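Local coordinates for protein globin (Chloroflexus aurantiacus, PDB 5D1V) that probably binds and carries oxygen at the iron of a heme, as a group II truncated hemoglobin of a thermophilic phototrophic bacterium, at residues A14-I19 with F51-F56; R83-W88 with H115-M120. All blocks are in the same frame, centred on the assembly; numbering follows the deposited sequence.

Contact 1: A14-I19 with F51-F56; sequences ATFRRI and FLMQYF. With HEM (protoporphyrin IX containing Fe), chain C.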
ATOM      1  N   ALA A  14     -14.810 -20.268  -5.029  1.00 14.19           N
ATOM      2  CA  ALA A  14     -14.543 -19.632  -6.301  1.00 14.54           C
ATOM      3  C   ALA A  14     -13.745 -18.334  -6.127  1.00 13.85           C
ATOM      4  O   ALA A  14     -12.839 -18.043  -6.898  1.00 16.47           O
ATOM      5  CB  ALA A  14     -15.831 -19.376  -7.013  1.00 18.14           C
ATOM      6  N   THR A  15     -14.042 -17.577  -5.082  1.00 16.12           N
ATOM      7  CA  THR A  15     -13.353 -16.307  -4.837  1.00 14.28           C
ATOM      8  C   THR A  15     -11.919 -16.556  -4.398  1.00 11.00           C
ATOM      9  O   THR A  15     -10.997 -15.886  -4.844  1.00 10.45           O
ATOM     10  CB  THR A  15     -14.116 -15.492  -3.810  1.00 15.55           C
ATOM     11  OG1 THR A  15     -15.448 -15.278  -4.309  1.00 14.83           O
ATOM     12  CG2 THR A  15     -13.467 -14.143  -3.571  1.00 16.28           C
ATOM     13  N   PHE A  16     -11.715 -17.543  -3.540  1.00 13.19           N
ATOM     14  CA  PHE A  16     -10.352 -17.862  -3.104  1.00 12.52           C
ATOM     15  C   PHE A  16      -9.487 -18.357  -4.266  1.00 11.39           C
ATOM     16  O   PHE A  16      -8.273 -18.102  -4.300  1.00  9.76           O
ATOM     17  CB  PHE A  16     -10.413 -18.869  -1.967  1.00  9.97           C
ATOM     18  CG  PHE A  16     -10.833 -18.234  -0.664  1.00  9.71           C
ATOM     19  CD1 PHE A  16      -9.922 -17.546   0.110  1.00 14.98           C
ATOM     20  CD2 PHE A  16     -12.142 -18.277  -0.266  1.00 11.79           C
ATOM     21  CE1 PHE A  16     -10.325 -16.927   1.287  1.00 17.14           C
ATOM     22  CE2 PHE A  16     -12.551 -17.662   0.894  1.00 14.37           C
ATOM     23  CZ  PHE A  16     -11.647 -16.989   1.670  1.00 12.75           C
ATOM     24  N   ARG A  17     -10.110 -19.012  -5.241  1.00 12.58           N
ATOM     25  CA  ARG A  17      -9.358 -19.478  -6.410  1.00 13.82           C
ATOM     26  C   ARG A  17      -8.852 -18.249  -7.171  1.00 11.54           C
ATOM     27  O   ARG A  17      -7.669 -18.199  -7.561  1.00 13.03           O
ATOM     28  CB  ARG A  17     -10.207 -20.374  -7.310  1.00 16.27           C
ATOM     29  CG  ARG A  17     -10.359 -21.798  -6.800  1.00 18.40           C
ATOM     30  CD  ARG A  17     -11.090 -22.665  -7.819  1.00 21.08           C
ATOM     31  NE  ARG A  17     -11.402 -24.007  -7.316  1.00 25.25           N
ATOM     32  CZ  ARG A  17     -10.573 -25.043  -7.363  1.00 23.33           C
ATOM     33  NH1 ARG A  17      -9.372 -24.908  -7.900  1.00 20.19           N
ATOM     34  NH2 ARG A  17     -10.942 -26.226  -6.871  1.00 26.43           N
ATOM     35  N   ARG A  18      -9.722 -17.249  -7.334  1.00 13.34           N
ATOM     36  CA  ARG A  18      -9.338 -16.002  -8.026  1.00 15.25           C
ATOM     37  C   ARG A  18      -8.198 -15.286  -7.267  1.00 13.82           C
ATOM     38  O   ARG A  18      -7.224 -14.831  -7.884  1.00 14.67           O
ATOM     39  CB  ARG A  18     -10.523 -15.037  -8.193  1.00 13.98           C
ATOM     40  CG  ARG A  18     -11.679 -15.595  -9.031  1.00 23.84           C
ATOM     41  CD  ARG A  18     -12.597 -14.493  -9.570  1.00 26.03           C
ATOM     42  NE  ARG A  18     -13.159 -13.659  -8.515  1.00 22.53           N
ATOM     43  CZ  ARG A  18     -14.222 -13.980  -7.795  1.00 30.65           C
ATOM     44  NH1 ARG A  18     -14.860 -15.125  -8.004  1.00 40.99           N
ATOM     45  NH2 ARG A  18     -14.655 -13.146  -6.865  1.00 25.45           N
ATOM     46  N   ILE A  19      -8.340 -15.181  -5.948  1.00 11.89           N
ATOM     47  CA  ILE A  19      -7.345 -14.526  -5.108  1.00 12.19           C
ATOM     48  C   ILE A  19      -5.990 -15.199  -5.299  1.00 13.67           C
ATOM     49  O   ILE A  19      -4.998 -14.536  -5.547  1.00 10.77           O
ATOM     50  CB  ILE A  19      -7.768 -14.557  -3.626  1.00 13.81           C
ATOM     51  CG1 ILE A  19      -8.963 -13.630  -3.380  1.00 15.09           C
ATOM     52  CG2 ILE A  19      -6.638 -14.106  -2.740  1.00 11.79           C
ATOM     53  CD1 ILE A  19      -9.596 -13.795  -1.993  1.00 15.25           C
ATOM     54  N   PHE A  51      -5.852 -23.403   2.881  1.00  8.20           N
ATOM     55  CA  PHE A  51      -5.660 -22.744   4.157  1.00  8.01           C
ATOM     56  C   PHE A  51      -6.540 -21.506   4.271  1.00 10.36           C
ATOM     57  O   PHE A  51      -7.232 -21.326   5.269  1.00 10.30           O
ATOM     58  CB  PHE A  51      -4.216 -22.310   4.394  1.00 10.27           C
ATOM     59  CG  PHE A  51      -4.099 -21.413   5.588  1.00  9.43           C
ATOM     60  CD1 PHE A  51      -4.292 -21.917   6.869  1.00  8.79           C
ATOM     61  CD2 PHE A  51      -3.938 -20.042   5.433  1.00  8.61           C
ATOM     62  CE1 PHE A  51      -4.249 -21.082   7.980  1.00 12.89           C
ATOM     63  CE2 PHE A  51      -3.901 -19.194   6.522  1.00 10.63           C
ATOM     64  CZ  PHE A  51      -4.059 -19.714   7.816  1.00 10.51           C
ATOM     65  N   LEU A  52      -6.495 -20.640   3.260  1.00  9.52           N
ATOM     66  CA  LEU A  52      -7.280 -19.421   3.317  1.00 10.09           C
ATOM     67  C   LEU A  52      -8.764 -19.754   3.438  1.00 11.31           C
ATOM     68  O   LEU A  52      -9.496 -19.148   4.236  1.00 10.30           O
ATOM     69  CB  LEU A  52      -7.023 -18.551   2.092  1.00 11.12           C
ATOM     70  CG  LEU A  52      -5.585 -18.023   2.006  1.00 10.79           C
ATOM     71  CD1 LEU A  52      -5.337 -17.363   0.639  1.00 11.23           C
ATOM     72  CD2 LEU A  52      -5.269 -17.061   3.144  1.00  9.99           C
ATOM     73  N   MET A  53      -9.202 -20.723   2.650  1.00  9.78           N
ATOM     74  CA  MET A  53     -10.602 -21.139   2.685  1.00 12.08           C
ATOM     75  C   MET A  53     -11.014 -21.549   4.094  1.00 12.76           C
ATOM     76  O   MET A  53     -12.071 -21.155   4.601  1.00 13.83           O
ATOM     77  CB  MET A  53     -10.843 -22.308   1.713  1.00 10.46           C
ATOM     78  CG  MET A  53     -10.761 -21.887   0.253  1.00 13.00           C
ATOM     79  SD  MET A  53     -10.730 -23.292  -0.870  1.00 14.27           S
ATOM     80  CE  MET A  53     -12.221 -24.127  -0.397  1.00 17.40           C
ATOM     81  N   GLN A  54     -10.171 -22.341   4.729  1.00 10.28           N
ATOM     82  CA  GLN A  54     -10.434 -22.826   6.078  1.00 11.16           C
ATOM     83  C   GLN A  54     -10.386 -21.724   7.118  1.00  9.76           C
ATOM     84  O   GLN A  54     -11.263 -21.629   7.965  1.00 11.53           O
ATOM     85  CB  GLN A  54      -9.429 -23.903   6.442  1.00 11.71           C
ATOM     86  CG  GLN A  54      -9.608 -24.476   7.843  1.00 17.09           C
ATOM     87  CD  GLN A  54      -8.623 -25.594   8.105  1.00 13.21           C
ATOM     88  OE1 GLN A  54      -8.756 -26.691   7.566  1.00 14.19           O
ATOM     89  NE2 GLN A  54      -7.604 -25.304   8.911  1.00 14.49           N
ATOM     90  N   TYR A  55      -9.356 -20.889   7.046  1.00  8.81           N
ATOM     91  CA  TYR A  55      -9.168 -19.850   8.052  1.00  9.70           C
ATOM     92  C   TYR A  55     -10.375 -18.919   8.113  1.00 12.66           C
ATOM     93  O   TYR A  55     -10.846 -18.559   9.202  1.00 11.17           O
ATOM     94  CB  TYR A  55      -7.894 -19.045   7.789  1.00  8.71           C
ATOM     95  CG  TYR A  55      -7.640 -18.037   8.901  1.00 10.85           C
ATOM     96  CD1 TYR A  55      -6.989 -18.422  10.072  1.00 12.44           C
ATOM     97  CD2 TYR A  55      -8.111 -16.731   8.811  1.00 10.76           C
ATOM     98  CE1 TYR A  55      -6.793 -17.521  11.104  1.00 13.07           C
ATOM     99  CE2 TYR A  55      -7.914 -15.821   9.855  1.00 10.81           C
ATOM    100  CZ  TYR A  55      -7.253 -16.232  10.990  1.00 14.55           C
ATOM    101  OH  TYR A  55      -7.052 -15.362  12.035  1.00 19.81           O
ATOM    102  N   PHE A  56     -10.890 -18.548   6.948  1.00 11.89           N
ATOM    103  CA  PHE A  56     -11.968 -17.580   6.867  1.00 10.75           C
ATOM    104  C   PHE A  56     -13.359 -18.243   6.938  1.00 16.05           C
ATOM    105  O   PHE A  56     -14.377 -17.598   6.738  1.00 14.08           O
ATOM    106  CB  PHE A  56     -11.761 -16.747   5.604  1.00  9.99           C
ATOM    107  CG  PHE A  56     -10.628 -15.810   5.727  1.00 10.19           C
ATOM    108  CD1 PHE A  56     -10.705 -14.710   6.583  1.00 10.19           C
ATOM    109  CD2 PHE A  56      -9.432 -16.045   5.059  1.00 11.48           C
ATOM    110  CE1 PHE A  56      -9.618 -13.850   6.728  1.00 10.44           C
ATOM    111  CE2 PHE A  56      -8.352 -15.175   5.210  1.00  8.75           C
ATOM    112  CZ  PHE A  56      -8.459 -14.074   6.068  1.00  5.95           C
TER
HETATM  113  CHA HEM C 201       3.750 -21.691   2.138  1.00 10.28           C
HETATM  114  CHB HEM C 201       0.410 -18.777   4.126  1.00 11.58           C
HETATM  115  CHC HEM C 201       3.752 -15.239   4.459  1.00 11.04           C
HETATM  116  CHD HEM C 201       6.558 -17.821   1.461  1.00 11.20           C
HETATM  117  C1A HEM C 201       2.580 -21.234   2.687  1.00 11.53           C
HETATM  118  C2A HEM C 201       1.405 -22.037   2.982  1.00 12.40           C
HETATM  119  C3A HEM C 201       0.489 -21.232   3.540  1.00 11.45           C
HETATM  120  C4A HEM C 201       1.059 -19.888   3.618  1.00  9.78           C
HETATM  121  CMA HEM C 201      -0.955 -21.535   4.044  1.00 11.11           C
HETATM  122  CAA HEM C 201       1.295 -23.553   2.701  1.00 12.25           C
HETATM  123  CBA HEM C 201       1.499 -24.264   4.049  1.00 14.95           C
HETATM  124  CGA HEM C 201       1.589 -25.759   3.797  1.00 17.51           C
HETATM  125  O1A HEM C 201       2.586 -26.221   3.195  1.00 29.44           O
HETATM  126  O2A HEM C 201       0.671 -26.500   4.208  1.00 13.29           O
HETATM  127  C1B HEM C 201       1.027 -17.566   4.407  1.00 10.49           C
HETATM  128  C2B HEM C 201       0.439 -16.440   5.097  1.00  7.91           C
HETATM  129  C3B HEM C 201       1.391 -15.484   5.191  1.00  9.98           C
HETATM  130  C4B HEM C 201       2.574 -15.954   4.547  1.00 11.84           C
HETATM  131  CMB HEM C 201      -1.019 -16.399   5.616  1.00 10.39           C
HETATM  132  CAB HEM C 201       1.353 -14.068   5.806  1.00 13.51           C
HETATM  133  CBB HEM C 201       0.169 -13.515   6.069  1.00 24.84           C
HETATM  134  C1C HEM C 201       4.806 -15.602   3.657  1.00  7.48           C
HETATM  135  C2C HEM C 201       5.984 -14.800   3.359  1.00  9.18           C
HETATM  136  C3C HEM C 201       6.746 -15.557   2.528  1.00 12.62           C
HETATM  137  C4C HEM C 201       6.079 -16.807   2.260  1.00 11.25           C
HETATM  138  CMC HEM C 201       6.255 -13.388   3.956  1.00  7.59           C
HETATM  139  CAC HEM C 201       8.070 -15.175   1.867  1.00 13.37           C
HETATM  140  CBC HEM C 201       8.228 -13.874   1.653  1.00 30.69           C
HETATM  141  C1D HEM C 201       6.087 -19.115   1.427  1.00  9.72           C
HETATM  142  C2D HEM C 201       6.720 -20.260   0.782  1.00 11.85           C
HETATM  143  C3D HEM C 201       5.937 -21.336   0.989  1.00 10.17           C
HETATM  144  C4D HEM C 201       4.789 -20.894   1.756  1.00  9.52           C
HETATM  145  CMD HEM C 201       8.060 -20.216   0.032  1.00 10.03           C
HETATM  146  CAD HEM C 201       6.170 -22.779   0.513  1.00 17.77           C
HETATM  147  CBD HEM C 201       5.400 -22.965  -0.786  1.00 31.62           C
HETATM  148  CGD HEM C 201       5.528 -24.363  -1.313  1.00 26.17           C
HETATM  149  O1D HEM C 201       5.202 -24.554  -2.513  1.00 25.73           O
HETATM  150  O2D HEM C 201       5.966 -25.268  -0.551  1.00 27.56           O
HETATM  151  NA  HEM C 201       2.333 -19.932   3.106  1.00  9.46           N
HETATM  152  NB  HEM C 201       2.329 -17.238   4.093  1.00 10.78           N
HETATM  153  NC  HEM C 201       4.924 -16.811   2.998  1.00 11.14           N
HETATM  154  ND  HEM C 201       4.924 -19.554   2.003  1.00 12.06           N
HETATM  155 FE   HEM C 201       3.638 -18.359   3.012  1.00  9.58          FE
HETATM  156  O   HOH W   1       2.772 -17.825   1.106  1.00 10.82           O
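Helix 13-28 meets helix 42-55 here in the two-over-two globin fold of the truncated hemoglobins, at the pairing conventionally called B on E, and the contact is built round one ring: Phe16, against Leu52, Met53 and Phe56. The Phe16 ring lies flat on the opposing backbone, with Met53 CA 4.2 Å from the ring centroid and almost exactly on its normal, a CH-pi contact. CG of Phe16 is held beside its backbone N (chi1 -76°), which brings the ring across to the facing helix. Along the ring the partners follow in order. Met53 CG sits 3.8 Å from Phe16 CB, Leu52 CB packs 3.7 Å from Phe16 CD1, and Phe56 CB approaches Phe16 CZ at 3.9 Å, just where the chain leaves helix 42-55. The backbone of Phe56 is also hydrogen-bonded to Tyr7, while Met109 of helix 105-119 touches both Phe16 and Phe56. On a different side of helix 42-55, Phe51 touches the heme: its CG is anti to its backbone N (chi1 169°), and its CB lies 3.4 Å from heme methyl CMA. An alanine in place of Phe16 is likely to leave the CA of Met53 without its aromatic cover and open a gap between the helices. Since the four side chains that touch are all apolar and buried, and the two segments share no polar bond, their mutual hold rests on close fit and the exclusion of water.

Contact 2: R83-W88 with H115-M120; sequences RERDAW and HAAQAM. With HEM (protoporphyrin IX containing Fe), chain C.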
ATOM      1  N   ARG A  83      11.930  -7.113   3.791  1.00 11.53           N
ATOM      2  CA  ARG A  83      11.796  -7.023   2.327  1.00 13.61           C
ATOM      3  C   ARG A  83      10.869  -8.112   1.776  1.00 10.67           C
ATOM      4  O   ARG A  83      10.076  -7.880   0.863  1.00 11.16           O
ATOM      5  CB  ARG A  83      13.167  -7.129   1.663  1.00 20.63           C
ATOM      6  CG  ARG A  83      14.111  -6.018   2.055  1.00 34.37           C
ATOM      7  CD  ARG A  83      15.497  -6.232   1.462  1.00 49.01           C
ATOM      8  NE  ARG A  83      15.606  -5.673   0.116  1.00 61.21           N
ATOM      9  CZ  ARG A  83      16.759  -5.419  -0.501  1.00 70.78           C
ATOM     10  NH1 ARG A  83      17.913  -5.677   0.106  1.00 69.58           N
ATOM     11  NH2 ARG A  83      16.759  -4.905  -1.728  1.00 75.06           N
ATOM     12  N   GLU A  84      10.954  -9.294   2.362  1.00  9.24           N
ATOM     13  CA  GLU A  84      10.124 -10.413   1.942  1.00  8.08           C
ATOM     14  C   GLU A  84       8.687 -10.211   2.447  1.00  9.99           C
ATOM     15  O   GLU A  84       7.700 -10.510   1.757  1.00  9.59           O
ATOM     16  CB  GLU A  84      10.705 -11.733   2.473  1.00 13.57           C
ATOM     17  CG  GLU A  84      11.982 -12.199   1.808  1.00 15.51           C
ATOM     18  CD  GLU A  84      13.210 -11.424   2.236  1.00 15.06           C
ATOM     19  OE1 GLU A  84      13.290 -10.988   3.404  1.00 14.41           O
ATOM     20  OE2 GLU A  84      14.134 -11.229   1.407  1.00 15.45           O
ATOM     21  N   ARG A  85       8.560  -9.695   3.661  1.00 12.67           N
ATOM     22  CA  ARG A  85       7.248  -9.363   4.212  1.00 10.67           C
ATOM     23  C   ARG A  85       6.529  -8.396   3.290  1.00 10.38           C
ATOM     24  O   ARG A  85       5.343  -8.591   2.941  1.00  9.56           O
ATOM     25  CB  ARG A  85       7.409  -8.745   5.611  1.00 10.70           C
ATOM     26  CG  ARG A  85       6.129  -8.298   6.322  1.00 10.67           C
ATOM     27  CD  ARG A  85       6.457  -7.232   7.377  1.00 17.45           C
ATOM     28  NE  ARG A  85       7.190  -6.099   6.795  1.00 16.33           N
ATOM     29  CZ  ARG A  85       7.959  -5.252   7.473  1.00 12.61           C
ATOM     30  NH1 ARG A  85       8.113  -5.365   8.785  1.00 12.40           N
ATOM     31  NH2 ARG A  85       8.570  -4.259   6.841  1.00 22.73           N
ATOM     32  N   ASP A  86       7.247  -7.327   2.948  1.00 12.03           N
ATOM     33  CA  ASP A  86       6.707  -6.251   2.132  1.00  9.46           C
ATOM     34  C   ASP A  86       6.282  -6.766   0.755  1.00 12.04           C
ATOM     35  O   ASP A  86       5.215  -6.413   0.252  1.00 12.03           O
ATOM     36  CB  ASP A  86       7.721  -5.112   1.958  1.00 10.80           C
ATOM     37  CG  ASP A  86       7.922  -4.287   3.201  1.00 24.45           C
ATOM     38  OD1 ASP A  86       7.213  -4.508   4.192  1.00 16.97           O
ATOM     39  OD2 ASP A  86       8.800  -3.391   3.160  1.00 28.98           O
ATOM     40  N   ALA A  87       7.100  -7.619   0.152  1.00  8.64           N
ATOM     41  CA  ALA A  87       6.768  -8.164  -1.158  1.00  9.59           C
ATOM     42  C   ALA A  87       5.525  -9.064  -1.093  1.00 10.87           C
ATOM     43  O   ALA A  87       4.617  -8.922  -1.896  1.00  7.99           O
ATOM     44  CB  ALA A  87       7.966  -8.922  -1.748  1.00 14.12           C
ATOM     45  N   TRP A  88       5.462  -9.964  -0.112  1.00 10.60           N
ATOM     46  CA  TRP A  88       4.308 -10.815   0.049  1.00 10.44           C
ATOM     47  C   TRP A  88       3.009  -9.999   0.219  1.00 10.65           C
ATOM     48  O   TRP A  88       1.993 -10.225  -0.460  1.00  8.88           O
ATOM     49  CB  TRP A  88       4.542 -11.719   1.253  1.00  8.25           C
ATOM     50  CG  TRP A  88       3.601 -12.855   1.322  1.00  6.67           C
ATOM     51  CD1 TRP A  88       3.831 -14.133   0.916  1.00  7.22           C
ATOM     52  CD2 TRP A  88       2.261 -12.833   1.832  1.00  9.25           C
ATOM     53  NE1 TRP A  88       2.738 -14.906   1.154  1.00 10.27           N
ATOM     54  CE2 TRP A  88       1.756 -14.143   1.702  1.00  9.10           C
ATOM     55  CE3 TRP A  88       1.449 -11.847   2.412  1.00 12.40           C
ATOM     56  CZ2 TRP A  88       0.465 -14.494   2.112  1.00 10.42           C
ATOM     57  CZ3 TRP A  88       0.165 -12.198   2.808  1.00 15.19           C
ATOM     58  CH2 TRP A  88      -0.311 -13.511   2.643  1.00 10.84           C
ATOM     59  N   HIS A 115      -1.037  -8.619  10.005  1.00 11.69           N
ATOM     60  CA  HIS A 115      -0.527  -9.181  11.243  1.00 10.10           C
ATOM     61  C   HIS A 115       0.291 -10.444  10.976  1.00 10.58           C
ATOM     62  O   HIS A 115       1.407 -10.580  11.464  1.00  9.27           O
ATOM     63  CB  HIS A 115      -1.694  -9.490  12.182  1.00  8.20           C
ATOM     64  CG  HIS A 115      -1.279  -9.911  13.558  1.00 10.79           C
ATOM     65  ND1 HIS A 115      -0.956 -11.208  13.882  1.00 20.24           N
ATOM     66  CD2 HIS A 115      -1.164  -9.194  14.699  1.00 13.85           C
ATOM     67  CE1 HIS A 115      -0.659 -11.274  15.171  1.00 15.80           C
ATOM     68  NE2 HIS A 115      -0.778 -10.069  15.686  1.00 21.59           N
ATOM     69  N   ALA A 116      -0.265 -11.349  10.171  1.00  8.76           N
ATOM     70  CA  ALA A 116       0.361 -12.641   9.891  1.00 10.58           C
ATOM     71  C   ALA A 116       1.713 -12.479   9.172  1.00  9.21           C
ATOM     72  O   ALA A 116       2.689 -13.196   9.482  1.00  9.33           O
ATOM     73  CB  ALA A 116      -0.567 -13.476   9.075  1.00  9.06           C
ATOM     74  N   ALA A 117       1.764 -11.565   8.210  1.00  8.91           N
ATOM     75  CA  ALA A 117       3.001 -11.329   7.464  1.00  9.37           C
ATOM     76  C   ALA A 117       4.111 -10.823   8.387  1.00  9.17           C
ATOM     77  O   ALA A 117       5.245 -11.231   8.256  1.00 10.87           O
ATOM     78  CB  ALA A 117       2.779 -10.355   6.340  1.00  9.25           C
ATOM     79  N   GLN A 118       3.783  -9.907   9.286  1.00  7.81           N
ATOM     80  CA  GLN A 118       4.741  -9.412  10.278  1.00  9.53           C
ATOM     81  C   GLN A 118       5.225 -10.545  11.161  1.00 10.55           C
ATOM     82  O   GLN A 118       6.444 -10.728  11.350  1.00  9.53           O
ATOM     83  CB  GLN A 118       4.109  -8.298  11.123  1.00 10.79           C
ATOM     84  CG  GLN A 118       4.995  -7.738  12.227  1.00 26.80           C
ATOM     85  CD  GLN A 118       6.154  -6.862  11.727  1.00 31.23           C
ATOM     86  OE1 GLN A 118       6.316  -6.630  10.529  1.00 22.85           O
ATOM     87  NE2 GLN A 118       6.945  -6.344  12.669  1.00 32.02           N
ATOM     88  N   ALA A 119       4.280 -11.311  11.694  1.00 11.00           N
ATOM     89  CA  ALA A 119       4.611 -12.403  12.610  1.00  9.48           C
ATOM     90  C   ALA A 119       5.368 -13.592  11.960  1.00  7.72           C
ATOM     91  O   ALA A 119       5.880 -14.471  12.668  1.00 10.43           O
ATOM     92  CB  ALA A 119       3.341 -12.893  13.255  1.00 12.56           C
ATOM     93  N   MET A 120       5.428 -13.643  10.639  1.00  6.75           N
ATOM     94  CA  MET A 120       6.136 -14.699   9.937  1.00  9.37           C
ATOM     95  C   MET A 120       7.638 -14.413   9.854  1.00  8.84           C
ATOM     96  O   MET A 120       8.433 -15.293   9.528  1.00  9.76           O
ATOM     97  CB  MET A 120       5.573 -14.857   8.531  1.00 10.42           C
ATOM     98  CG  MET A 120       5.608 -16.247   8.016  1.00  9.79           C
ATOM     99  SD  MET A 120       4.420 -17.281   8.891  1.00 11.73           S
ATOM    100  CE  MET A 120       2.908 -16.861   8.041  1.00 14.95           C
TER
HETATM  101  CHA HEM C 201       3.750 -21.691   2.138  1.00 10.28           C
HETATM  102  CHB HEM C 201       0.410 -18.777   4.126  1.00 11.58           C
HETATM  103  CHC HEM C 201       3.752 -15.239   4.459  1.00 11.04           C
HETATM  104  CHD HEM C 201       6.558 -17.821   1.461  1.00 11.20           C
HETATM  105  C1A HEM C 201       2.580 -21.234   2.687  1.00 11.53           C
HETATM  106  C2A HEM C 201       1.405 -22.037   2.982  1.00 12.40           C
HETATM  107  C3A HEM C 201       0.489 -21.232   3.540  1.00 11.45           C
HETATM  108  C4A HEM C 201       1.059 -19.888   3.618  1.00  9.78           C
HETATM  109  CMA HEM C 201      -0.955 -21.535   4.044  1.00 11.11           C
HETATM  110  CAA HEM C 201       1.295 -23.553   2.701  1.00 12.25           C
HETATM  111  CBA HEM C 201       1.499 -24.264   4.049  1.00 14.95           C
HETATM  112  CGA HEM C 201       1.589 -25.759   3.797  1.00 17.51           C
HETATM  113  O1A HEM C 201       2.586 -26.221   3.195  1.00 29.44           O
HETATM  114  O2A HEM C 201       0.671 -26.500   4.208  1.00 13.29           O
HETATM  115  C1B HEM C 201       1.027 -17.566   4.407  1.00 10.49           C
HETATM  116  C2B HEM C 201       0.439 -16.440   5.097  1.00  7.91           C
HETATM  117  C3B HEM C 201       1.391 -15.484   5.191  1.00  9.98           C
HETATM  118  C4B HEM C 201       2.574 -15.954   4.547  1.00 11.84           C
HETATM  119  CMB HEM C 201      -1.019 -16.399   5.616  1.00 10.39           C
HETATM  120  CAB HEM C 201       1.353 -14.068   5.806  1.00 13.51           C
HETATM  121  CBB HEM C 201       0.169 -13.515   6.069  1.00 24.84           C
HETATM  122  C1C HEM C 201       4.806 -15.602   3.657  1.00  7.48           C
HETATM  123  C2C HEM C 201       5.984 -14.800   3.359  1.00  9.18           C
HETATM  124  C3C HEM C 201       6.746 -15.557   2.528  1.00 12.62           C
HETATM  125  C4C HEM C 201       6.079 -16.807   2.260  1.00 11.25           C
HETATM  126  CMC HEM C 201       6.255 -13.388   3.956  1.00  7.59           C
HETATM  127  CAC HEM C 201       8.070 -15.175   1.867  1.00 13.37           C
HETATM  128  CBC HEM C 201       8.228 -13.874   1.653  1.00 30.69           C
HETATM  129  C1D HEM C 201       6.087 -19.115   1.427  1.00  9.72           C
HETATM  130  C2D HEM C 201       6.720 -20.260   0.782  1.00 11.85           C
HETATM  131  C3D HEM C 201       5.937 -21.336   0.989  1.00 10.17           C
HETATM  132  C4D HEM C 201       4.789 -20.894   1.756  1.00  9.52           C
HETATM  133  CMD HEM C 201       8.060 -20.216   0.032  1.00 10.03           C
HETATM  134  CAD HEM C 201       6.170 -22.779   0.513  1.00 17.77           C
HETATM  135  CBD HEM C 201       5.400 -22.965  -0.786  1.00 31.62           C
HETATM  136  CGD HEM C 201       5.528 -24.363  -1.313  1.00 26.17           C
HETATM  137  O1D HEM C 201       5.202 -24.554  -2.513  1.00 25.73           O
HETATM  138  O2D HEM C 201       5.966 -25.268  -0.551  1.00 27.56           O
HETATM  139  NA  HEM C 201       2.333 -19.932   3.106  1.00  9.46           N
HETATM  140  NB  HEM C 201       2.329 -17.238   4.093  1.00 10.78           N
HETATM  141  NC  HEM C 201       4.924 -16.811   2.998  1.00 11.14           N
HETATM  142  ND  HEM C 201       4.924 -19.554   2.003  1.00 12.06           N
HETATM  143 FE   HEM C 201       3.638 -18.359   3.012  1.00  9.58          FE
HETATM  144  O   HOH W   1       2.772 -17.825   1.106  1.00 10.82           O
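Trp88, which touches Ala117 across this contact, also spreads its indole over the distal face of the heme and gives its N-H to the water on the iron. NE1 of Trp88 is 2.9 Å from that water, which lies in the indole plane and is itself 2.2 Å from heme FE. The setting is the antiparallel G-H helix pair of the truncated globin fold, here helices 82-98 and 105-119; the axes of the short segments 83-88 and 115-119 come within 9.4 Å, with their directions 157° apart. With CG of Trp88 anti to its backbone N (chi1 -166°), the ring projects over pyrroles B and C, its CD1 3.3 Å from heme C1C. Phe23 meets the indole edge-to-face. From segment 115-120, Met120 reaches the other, proximal face, where it also touches His75, the axial ligand of the iron, so Trp88 and Met120 touch the porphyrin from its two faces. The small side chain of Ala117 probably helps the backbones come close, the CA atoms of Arg85 and Ala117 being 5.7 Å apart; Ala117 CB lies 4.4 Å from Trp88 CE3, and CG of Arg85 packs against the carbonyl O and CB of Ala117. Beyond that apolar strip the interface turns polar. Arg85 spends NE and NH2 side-on upon a single oxygen, OD1 of Asp86, both arriving from the same face of the carboxylate, a salt bridge that should fix the rotation of the guanidinium. Guanidinium and amide lie nearly coplanar, and Arg85 NH1 donates to an in-plane lone pair of Gln118 OE1 at 2.8 Å.

The two contacts come one after the other along the chain, with centres 19 Å apart on opposite sides of the chain's centre, and they do not touch: their nearest atoms are about 6 Å apart. The heme joins them. Contact 1 reaches a methyl on pyrrole A through Phe51, whereas contact 2 covers the porphyrin over pyrroles B and C and reaches the iron-bound water. On the distal side the gap is short, since the side chains of Leu52 and Trp88 are about 6 Å apart. The helices also pack on one another: Ile19 touches Met92 and Leu96 of helix 82-98, and Leu52 touches Phe113 of helix 105-119.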